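Side-chain contacts in glucose-6-phosphate isomerase (Chlamydia trachomatis D/UW-3/CX, PDB 6OTU), which catalyses the reversible isomerisation of glucose-6-phosphate to fructose-6-phosphate: residues E69-L74 and S317-V322; A110-V115 and A299-A304; A166-M171 and F283-E288; G412-C415 and S420-S423. All coordinates share one frame; numbering follows the deposited sequence.

Contact 1: E69-L74 and S317-V322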
# COMPACT_ATOMS: atom_id res chain seq x y z
N GLU A 69 -17.72 26.50 10.84
CA GLU A 69 -17.38 27.81 11.38
C GLU A 69 -16.34 27.66 12.49
O GLU A 69 -15.38 28.44 12.55
CB GLU A 69 -18.63 28.53 11.90
N ALA A 70 -16.50 26.65 13.33
CA ALA A 70 -15.55 26.44 14.42
C ALA A 70 -14.20 25.95 13.91
O ALA A 70 -13.15 26.40 14.39
CB ALA A 70 -16.15 25.45 15.43
N LEU A 71 -14.18 25.00 12.96
CA LEU A 71 -12.91 24.64 12.32
C LEU A 71 -12.22 25.88 11.77
O LEU A 71 -11.00 26.04 11.92
CB LEU A 71 -13.14 23.61 11.21
CG LEU A 71 -13.44 22.17 11.64
CD1 LEU A 71 -13.87 21.31 10.45
CD2 LEU A 71 -12.24 21.55 12.36
N GLN A 72 -12.97 26.78 11.13
CA GLN A 72 -12.35 28.02 10.67
C GLN A 72 -11.76 28.81 11.84
O GLN A 72 -10.66 29.37 11.73
CB GLN A 72 -13.36 28.89 9.91
CG GLN A 72 -12.93 30.36 9.78
CD GLN A 72 -11.81 30.55 8.77
OE1 GLN A 72 -11.74 29.85 7.77
NE2 GLN A 72 -10.92 31.51 9.04
N GLY A 73 -12.49 28.88 12.96
CA GLY A 73 -11.94 29.50 14.16
C GLY A 73 -10.68 28.81 14.65
O GLY A 73 -9.75 29.47 15.13
N LEU A 74 -10.62 27.48 14.52
CA LEU A 74 -9.43 26.76 14.95
C LEU A 74 -8.20 27.17 14.13
O LEU A 74 -7.11 27.33 14.70
CB LEU A 74 -9.66 25.24 14.86
CG LEU A 74 -8.52 24.36 15.37
CD1 LEU A 74 -8.10 24.82 16.77
CD2 LEU A 74 -8.90 22.87 15.38
N SER A 317 -8.66 20.61 3.58
CA SER A 317 -8.39 19.19 3.69
C SER A 317 -7.70 18.86 5.01
O SER A 317 -8.05 17.88 5.67
CB SER A 317 -7.56 18.74 2.49
OG SER A 317 -6.85 17.55 2.79
N ALA A 318 -6.78 19.73 5.46
CA ALA A 318 -6.14 19.54 6.76
C ALA A 318 -7.16 19.58 7.90
O ALA A 318 -7.13 18.71 8.78
CB ALA A 318 -5.06 20.59 6.97
N MET A 319 -8.07 20.56 7.89
CA MET A 319 -9.00 20.70 9.02
C MET A 319 -10.07 19.61 9.01
O MET A 319 -10.45 19.10 10.08
CB MET A 319 -9.64 22.09 9.02
CG MET A 319 -8.64 23.22 9.12
SD MET A 319 -7.49 23.03 10.50
CE MET A 319 -8.63 23.19 11.87
N LEU A 320 -10.55 19.22 7.83
CA LEU A 320 -11.43 18.04 7.75
C LEU A 320 -10.72 16.79 8.25
O LEU A 320 -11.34 15.92 8.89
CB LEU A 320 -11.90 17.85 6.31
CG LEU A 320 -12.88 18.90 5.76
CD1 LEU A 320 -13.03 18.80 4.26
CD2 LEU A 320 -14.24 18.78 6.46
N GLY A 321 -9.42 16.66 7.99
CA GLY A 321 -8.68 15.53 8.55
C GLY A 321 -8.60 15.58 10.06
O GLY A 321 -8.76 14.57 10.74
N VAL A 322 -8.38 16.78 10.61
CA VAL A 322 -8.34 16.98 12.06
C VAL A 322 -9.70 16.65 12.67
O VAL A 322 -9.78 16.03 13.74
CB VAL A 322 -7.90 18.42 12.38
CG1 VAL A 322 -8.26 18.81 13.81
CG2 VAL A 322 -6.42 18.63 12.09
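Met319 reaches across from helix 313-327 and sets its terminal methyl against Leu71 and Leu74, which lie one turn apart on helix 65-77. Met319 CE approaches Leu74 most closely, 3.5 Å from Leu74 CD2, and it also lies against the CG and CB of that leucine. The same methyl also reaches the backbone, with Met319 CE 3.7 Å from Leu71 O, and it comes within 4.0 Å of Leu71 CD2. The bends at chi2 (-52°) and chi3 (-66°) curl the thioether, so that the methyl rather than the sulfur leads into the leucine pair. This is apolar helix-helix packing at a steep crossing: the two short axes make an angle of 109° and pass 10.4 Å apart, with Leu71 and Met319 as the nearest residues along the backbones. Leu71 and Met319 run past each other in opposite directions, and Leu71 CD2 ends up 3.8 Å from Met319 O, over the backbone of the facing helix. Leu74 crosses the methionine aslant. Its CD2 also makes a looser contact with Val322: Leu74 CD2 lies 4.4 Å from Val322 CG1, about one turn beyond Met319. Met309, in the loop leading to helix 313-327, touches both Leu71 and Met319, while Leu23 of helix 18-26 also touches Leu71. Gln72 points away from the interface, and its OE1 accepts a hydrogen bond from Met309 N.

Contact 2: A110-V115 and A299-A304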
# COMPACT_ATOMS: atom_id res chain seq x y z
N ALA A 110 10.58 27.08 -1.73
CA ALA A 110 11.48 27.96 -2.45
C ALA A 110 12.12 27.27 -3.66
O ALA A 110 12.61 27.97 -4.56
CB ALA A 110 12.54 28.51 -1.49
N THR A 111 12.11 25.93 -3.72
CA THR A 111 12.68 25.25 -4.89
C THR A 111 11.84 25.42 -6.15
O THR A 111 12.33 25.13 -7.24
CB THR A 111 12.88 23.76 -4.62
OG1 THR A 111 11.61 23.12 -4.43
CG2 THR A 111 13.73 23.55 -3.39
N ARG A 112 10.57 25.86 -6.02
CA ARG A 112 9.76 26.20 -7.18
C ARG A 112 9.25 27.64 -7.18
O ARG A 112 8.67 28.08 -8.18
CB ARG A 112 8.55 25.24 -7.31
CG ARG A 112 7.55 25.25 -6.13
CD ARG A 112 7.88 24.18 -5.07
NE ARG A 112 6.76 23.92 -4.17
CZ ARG A 112 6.61 22.81 -3.43
NH1 ARG A 112 7.52 21.83 -3.46
NH2 ARG A 112 5.55 22.69 -2.64
N ALA A 113 9.46 28.39 -6.09
CA ALA A 113 8.95 29.76 -6.01
C ALA A 113 9.46 30.63 -7.16
O ALA A 113 8.79 31.60 -7.55
CB ALA A 113 9.32 30.37 -4.65
N TRP A 114 10.63 30.30 -7.72
CA TRP A 114 11.25 31.16 -8.72
C TRP A 114 10.54 31.15 -10.06
O TRP A 114 10.89 31.97 -10.91
CB TRP A 114 12.71 30.78 -8.93
CG TRP A 114 12.89 29.40 -9.49
CD1 TRP A 114 13.01 28.23 -8.78
CD2 TRP A 114 12.98 29.04 -10.88
NE1 TRP A 114 13.15 27.17 -9.64
CE2 TRP A 114 13.15 27.64 -10.93
CE3 TRP A 114 12.95 29.77 -12.07
CZ2 TRP A 114 13.27 26.95 -12.15
CZ3 TRP A 114 13.07 29.07 -13.29
CH2 TRP A 114 13.24 27.68 -13.31
N VAL A 115 9.58 30.25 -10.29
CA VAL A 115 8.89 30.26 -11.58
C VAL A 115 7.75 31.27 -11.63
O VAL A 115 7.17 31.47 -12.70
CB VAL A 115 8.31 28.89 -11.99
CG1 VAL A 115 9.37 27.84 -11.91
CG2 VAL A 115 7.11 28.55 -11.15
N ALA A 299 1.90 27.27 -7.88
CA ALA A 299 0.56 27.85 -7.86
C ALA A 299 -0.19 27.46 -6.58
O ALA A 299 -0.97 28.26 -6.06
CB ALA A 299 -0.21 27.42 -9.10
N ILE A 300 0.02 26.24 -6.08
CA ILE A 300 -0.63 25.83 -4.83
C ILE A 300 0.05 26.48 -3.62
O ILE A 300 -0.63 26.90 -2.67
CB ILE A 300 -0.68 24.29 -4.71
CG1 ILE A 300 -1.72 23.67 -5.67
CG2 ILE A 300 -1.02 23.86 -3.29
CD1 ILE A 300 -3.14 24.19 -5.50
N ASP A 301 1.39 26.57 -3.64
CA ASP A 301 2.09 27.36 -2.63
C ASP A 301 1.44 28.73 -2.45
O ASP A 301 1.21 29.18 -1.32
CB ASP A 301 3.56 27.54 -3.00
CG ASP A 301 4.33 26.22 -3.08
OD1 ASP A 301 3.81 25.18 -2.61
OD2 ASP A 301 5.45 26.23 -3.64
N ALA A 302 1.16 29.42 -3.55
CA ALA A 302 0.54 30.74 -3.42
C ALA A 302 -0.89 30.62 -2.91
O ALA A 302 -1.33 31.43 -2.08
CB ALA A 302 0.59 31.48 -4.75
N HIS A 303 -1.62 29.60 -3.36
CA HIS A 303 -3.02 29.47 -2.99
C HIS A 303 -3.19 29.11 -1.52
O HIS A 303 -4.20 29.48 -0.91
CB HIS A 303 -3.68 28.41 -3.89
CG HIS A 303 -4.99 27.90 -3.37
ND1 HIS A 303 -6.19 28.56 -3.57
CD2 HIS A 303 -5.30 26.76 -2.70
CE1 HIS A 303 -7.17 27.86 -3.01
NE2 HIS A 303 -6.65 26.77 -2.48
N ALA A 304 -2.20 28.42 -0.93
CA ALA A 304 -2.28 27.97 0.46
C ALA A 304 -2.21 29.10 1.48
O ALA A 304 -2.39 28.83 2.68
CB ALA A 304 -1.15 26.97 0.76
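Arg112 and Asp301 form a buried, two-pronged salt bridge in which the guanidinium presents its NE side rather than its end. Arg112 NE donates to Asp301 OD2 at 2.7 Å, and Arg112 NH2 donates to Asp301 OD1 at 3.0 Å. Each oxygen receives its nitrogen through the syn lone pair. The NH2 bond is nearly straight (168°) and lies in the guanidinium plane, whereas OD2 sits somewhat out of it. With the two flat groups only 17° from coplanar, the double grip holds the carboxylate against rotation. The pairing ties the short, weakly bonded helical turn at 110-113 to the C-terminal part of helix 287-303. Further hydrogen bonds and charges surround the pair: Asp301 OD1 is also hydrogen-bonded to His478 NE2, Arg112 NH2 has a second salt bridge to Glu477, and Arg112 NH1 bonds to Thr273 OG1. Two acids close to the guanidinium would probably favour its positive charge. The Arg112 side chain, bent at chi2 (-93°), also packs on Ala297 and on Ala474 of helix 466-487. The same bend brings Arg112 CG to 3.4 Å from Asp301 OD2.

Contact 3: A166-M171 and F283-E288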
# COMPACT_ATOMS: atom_id res chain seq x y z
N ALA A 166 6.62 8.47 -7.68
CA ALA A 166 5.20 8.79 -7.79
C ALA A 166 4.95 9.82 -8.90
O ALA A 166 3.94 9.73 -9.62
CB ALA A 166 4.69 9.31 -6.45
N MET A 167 5.84 10.80 -9.04
CA MET A 167 5.65 11.82 -10.05
C MET A 167 5.96 11.29 -11.45
O MET A 167 5.28 11.65 -12.41
CB MET A 167 6.51 13.06 -9.72
CG MET A 167 6.00 13.90 -8.53
SD MET A 167 4.24 14.40 -8.60
CE MET A 167 3.48 13.15 -7.55
N TYR A 168 6.97 10.42 -11.57
CA TYR A 168 7.31 9.86 -12.87
C TYR A 168 6.14 9.07 -13.45
O TYR A 168 5.76 9.27 -14.62
CB TYR A 168 8.58 8.99 -12.76
CG TYR A 168 8.75 8.12 -13.97
CD1 TYR A 168 9.23 8.64 -15.16
CD2 TYR A 168 8.36 6.79 -13.96
CE1 TYR A 168 9.35 7.86 -16.29
CE2 TYR A 168 8.47 6.00 -15.08
CZ TYR A 168 8.96 6.54 -16.25
OH TYR A 168 9.07 5.74 -17.39
N PHE A 169 5.54 8.18 -12.66
CA PHE A 169 4.38 7.44 -13.17
C PHE A 169 3.17 8.35 -13.35
O PHE A 169 2.31 8.06 -14.20
CB PHE A 169 4.05 6.26 -12.26
CG PHE A 169 5.06 5.15 -12.36
CD1 PHE A 169 4.94 4.18 -13.34
CD2 PHE A 169 6.15 5.11 -11.51
CE1 PHE A 169 5.89 3.17 -13.44
CE2 PHE A 169 7.10 4.09 -11.61
CZ PHE A 169 6.97 3.13 -12.57
N ALA A 170 3.07 9.44 -12.59
CA ALA A 170 1.93 10.33 -12.78
C ALA A 170 1.98 10.99 -14.15
O ALA A 170 0.94 11.18 -14.80
CB ALA A 170 1.91 11.41 -11.69
N MET A 171 3.17 11.33 -14.61
CA MET A 171 3.34 12.06 -15.85
C MET A 171 3.54 11.16 -17.05
O MET A 171 3.44 11.64 -18.19
CB MET A 171 4.55 12.99 -15.74
CG MET A 171 4.37 14.09 -14.75
SD MET A 171 5.88 15.07 -14.61
CE MET A 171 5.54 15.78 -13.00
N PHE A 283 14.92 14.01 -17.55
CA PHE A 283 15.42 13.05 -18.53
C PHE A 283 14.28 12.30 -19.20
O PHE A 283 14.28 12.11 -20.43
CB PHE A 283 16.40 12.09 -17.86
CG PHE A 283 16.91 11.00 -18.76
CD1 PHE A 283 18.04 11.21 -19.54
CD2 PHE A 283 16.30 9.76 -18.80
CE1 PHE A 283 18.53 10.19 -20.37
CE2 PHE A 283 16.78 8.75 -19.61
CZ PHE A 283 17.90 8.97 -20.40
N ALA A 284 13.31 11.84 -18.41
CA ALA A 284 12.19 11.09 -18.97
C ALA A 284 11.42 11.93 -19.98
O ALA A 284 11.25 11.53 -21.14
CB ALA A 284 11.25 10.62 -17.86
N PHE A 285 10.98 13.11 -19.57
CA PHE A 285 9.98 13.86 -20.32
C PHE A 285 10.49 15.18 -20.90
O PHE A 285 9.69 15.89 -21.52
CB PHE A 285 8.76 14.12 -19.42
CG PHE A 285 8.35 12.92 -18.61
CD1 PHE A 285 7.90 11.77 -19.23
CD2 PHE A 285 8.41 12.95 -17.22
CE1 PHE A 285 7.52 10.67 -18.49
CE2 PHE A 285 8.02 11.85 -16.48
CZ PHE A 285 7.58 10.71 -17.12
N GLY A 286 11.76 15.52 -20.70
CA GLY A 286 12.29 16.80 -21.19
C GLY A 286 12.11 17.92 -20.19
O GLY A 286 11.21 17.91 -19.34
N TYR A 287 12.99 18.93 -20.30
CA TYR A 287 13.06 20.02 -19.33
C TYR A 287 11.72 20.72 -19.14
O TYR A 287 11.27 20.93 -18.00
CB TYR A 287 14.11 21.04 -19.78
CG TYR A 287 14.28 22.23 -18.85
CD1 TYR A 287 14.91 22.08 -17.63
CD2 TYR A 287 13.84 23.50 -19.21
CE1 TYR A 287 15.09 23.17 -16.78
CE2 TYR A 287 14.02 24.60 -18.37
CZ TYR A 287 14.65 24.42 -17.15
OH TYR A 287 14.84 25.48 -16.29
N GLU A 288 11.07 21.11 -20.24
CA GLU A 288 9.85 21.90 -20.18
C GLU A 288 8.77 21.21 -19.35
O GLU A 288 7.96 21.88 -18.70
CB GLU A 288 9.33 22.20 -21.59
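Tyr168 and Phe285 bring their rings together where helix 162-172 packs against the last turn of helix 275-285, and Met171 adds a Met-aromatic contact beside them. The tyrosine carries CG anti to its own N (chi1 165°), which brings the ring nearer the other segment, its CD1-CE1 side leading. Phe285, with CG next to the backbone N (chi1 -43°), extends toward helix 162-172 and leads with CZ; Phe285 CZ stops 3.3 Å from Tyr168 CD1. Although the two side chains cross at about a right angle, their ring planes differ by only 18°. The rings are slid so far apart, with centroids separated by 5.3 Å, that they hardly overlap. Phe285 CZ also abuts the helix backbone, 3.4 Å from Tyr168 O. Farther along, Tyr168 OH bonds to Gln172 NE2, one turn on in its own helix.

Met171 CB points at Phe285 and makes the closest approach of that side chain, 3.7 Å from Phe285 CE2, in an off-centre CH-pi contact; the extended chain beyond CG leads away. Met171 SD stands obliquely 5.0 Å from the centroid of the Phe285 ring, while the side chain continues to Phe293 of helix 287-303 and Ala469 of helix 466-487. Gly286, with positive phi, ends one helix and occupies the N-cap position of the next. Ala284 CB serves both rings: it lies 3.5 Å above the Phe285 plane, over its centre, and meets the edge of the tyrosine 3.7 Å from Tyr168 CE1.

Contact 4: G412-C415 and S420-S423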
# COMPACT_ATOMS: atom_id res chain seq x y z
N GLY A 412 -5.44 8.84 -24.17
CA GLY A 412 -6.27 8.98 -25.36
C GLY A 412 -6.91 7.72 -25.89
O GLY A 412 -7.51 7.77 -26.97
N LEU A 413 -6.79 6.58 -25.21
CA LEU A 413 -7.42 5.34 -25.66
C LEU A 413 -8.68 5.07 -24.84
O LEU A 413 -8.62 5.00 -23.61
CB LEU A 413 -6.48 4.13 -25.57
CG LEU A 413 -7.28 2.85 -25.88
CD1 LEU A 413 -7.58 2.75 -27.36
CD2 LEU A 413 -6.61 1.57 -25.40
N ASP A 414 -9.80 4.93 -25.53
CA ASP A 414 -11.08 4.72 -24.86
C ASP A 414 -12.05 4.13 -25.87
O ASP A 414 -11.73 3.96 -27.05
CB ASP A 414 -11.61 6.02 -24.23
CG ASP A 414 -12.45 5.77 -22.98
OD1 ASP A 414 -13.02 4.66 -22.86
OD2 ASP A 414 -12.56 6.69 -22.13
N CYS A 415 -13.26 3.85 -25.39
CA CYS A 415 -14.18 2.94 -26.04
C CYS A 415 -15.57 3.27 -25.54
O CYS A 415 -15.77 3.41 -24.33
CB CYS A 415 -13.82 1.49 -25.70
SG CYS A 415 -14.76 0.21 -26.52
N SER A 420 -21.54 4.96 -22.91
CA SER A 420 -20.57 5.77 -22.20
C SER A 420 -19.15 5.25 -22.42
O SER A 420 -18.93 4.07 -22.72
CB SER A 420 -20.87 5.83 -20.69
OG SER A 420 -20.68 4.57 -20.08
N SER A 421 -18.19 6.16 -22.29
CA SER A 421 -16.79 5.79 -22.33
C SER A 421 -16.36 5.24 -20.97
O SER A 421 -17.02 5.46 -19.94
CB SER A 421 -15.93 7.00 -22.69
OG SER A 421 -15.72 7.80 -21.54
N SER A 422 -15.23 4.53 -20.98
CA SER A 422 -14.68 3.97 -19.75
C SER A 422 -14.14 5.05 -18.82
O SER A 422 -14.23 4.91 -17.60
CB SER A 422 -13.60 2.95 -20.09
OG SER A 422 -14.17 1.70 -20.47
N SER A 423 -13.59 6.14 -19.36
CA SER A 423 -13.28 7.29 -18.50
C SER A 423 -14.51 7.71 -17.70
O SER A 423 -14.41 7.97 -16.49
CB SER A 423 -12.74 8.45 -19.33
OG SER A 423 -11.42 8.19 -19.80
O HOH W 1 -16.76 1.86 -22.05
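Asp414 aims its carboxylate at Ser422 and Ser423, the first turn of helix 422-439, and takes up backbone N-H groups at the helix N-terminus. Ser421 is the N-cap of this helix, and a hydrogen bond from its N to Gln424 OE1 is consistent with a capping box. Asp414 lies just before the tight hairpin of strands 416-417 and 420-421 and joins its two ends.

From the backbone, Asp414 CB points toward the helix start and carries Asp414 CG to 3.7 Å from Ser421 CB. Asp414 OD1 is held by two backbone donors: Ser422 N on its syn side at 2.9 Å, with the N-H angle at 145°, and Cys415 N on its anti side at 2.7 Å, both somewhat out of the carboxylate plane. Asp414 OD2 accepts a straighter bond from Ser423 N through its syn lone pair (3.0 Å, 162°). Ser423 OG lies equally close to Asp414 OD2, and this hydroxyl is also bonded to Asn409 ND2. Ser422 and Ser423 thus engage one oxygen each, fixing the carboxylate's rotation, and the helix N-terminus would probably stabilise its negative charge. Pro189 of the second subunit packs on Asp414, and Gln227 of that subunit on Cys415. Next in the chain, Cys415 O receives a CA-H...O contact from Ser421 CA (3.3 Å) and a hydrogen bond from a water, whose O lies 3.0 Å from Ser422 OG.

Overall arrangement
Contacts 1, 2 and 3 are largely buried and join helices distant in sequence; contact 4 is partly buried and closes a short loop against the second subunit. Contacts 2 and 3 both use helix 287-303 and touch where Trp114 packs on Tyr287, whereas contact 1 uses the next helix along, 313-327. Helix 466-487 flanks all three. Their chemistry differs: contact 1 is aliphatic with one thioether, contact 3 is aromatic with a methionine, and contact 2 buries a salt bridge with further polar partners around it. Contact 4 also relies on a carboxylate, but there backbone N-H groups and serines hold it, with its centre about 34 Å from that of contact 2.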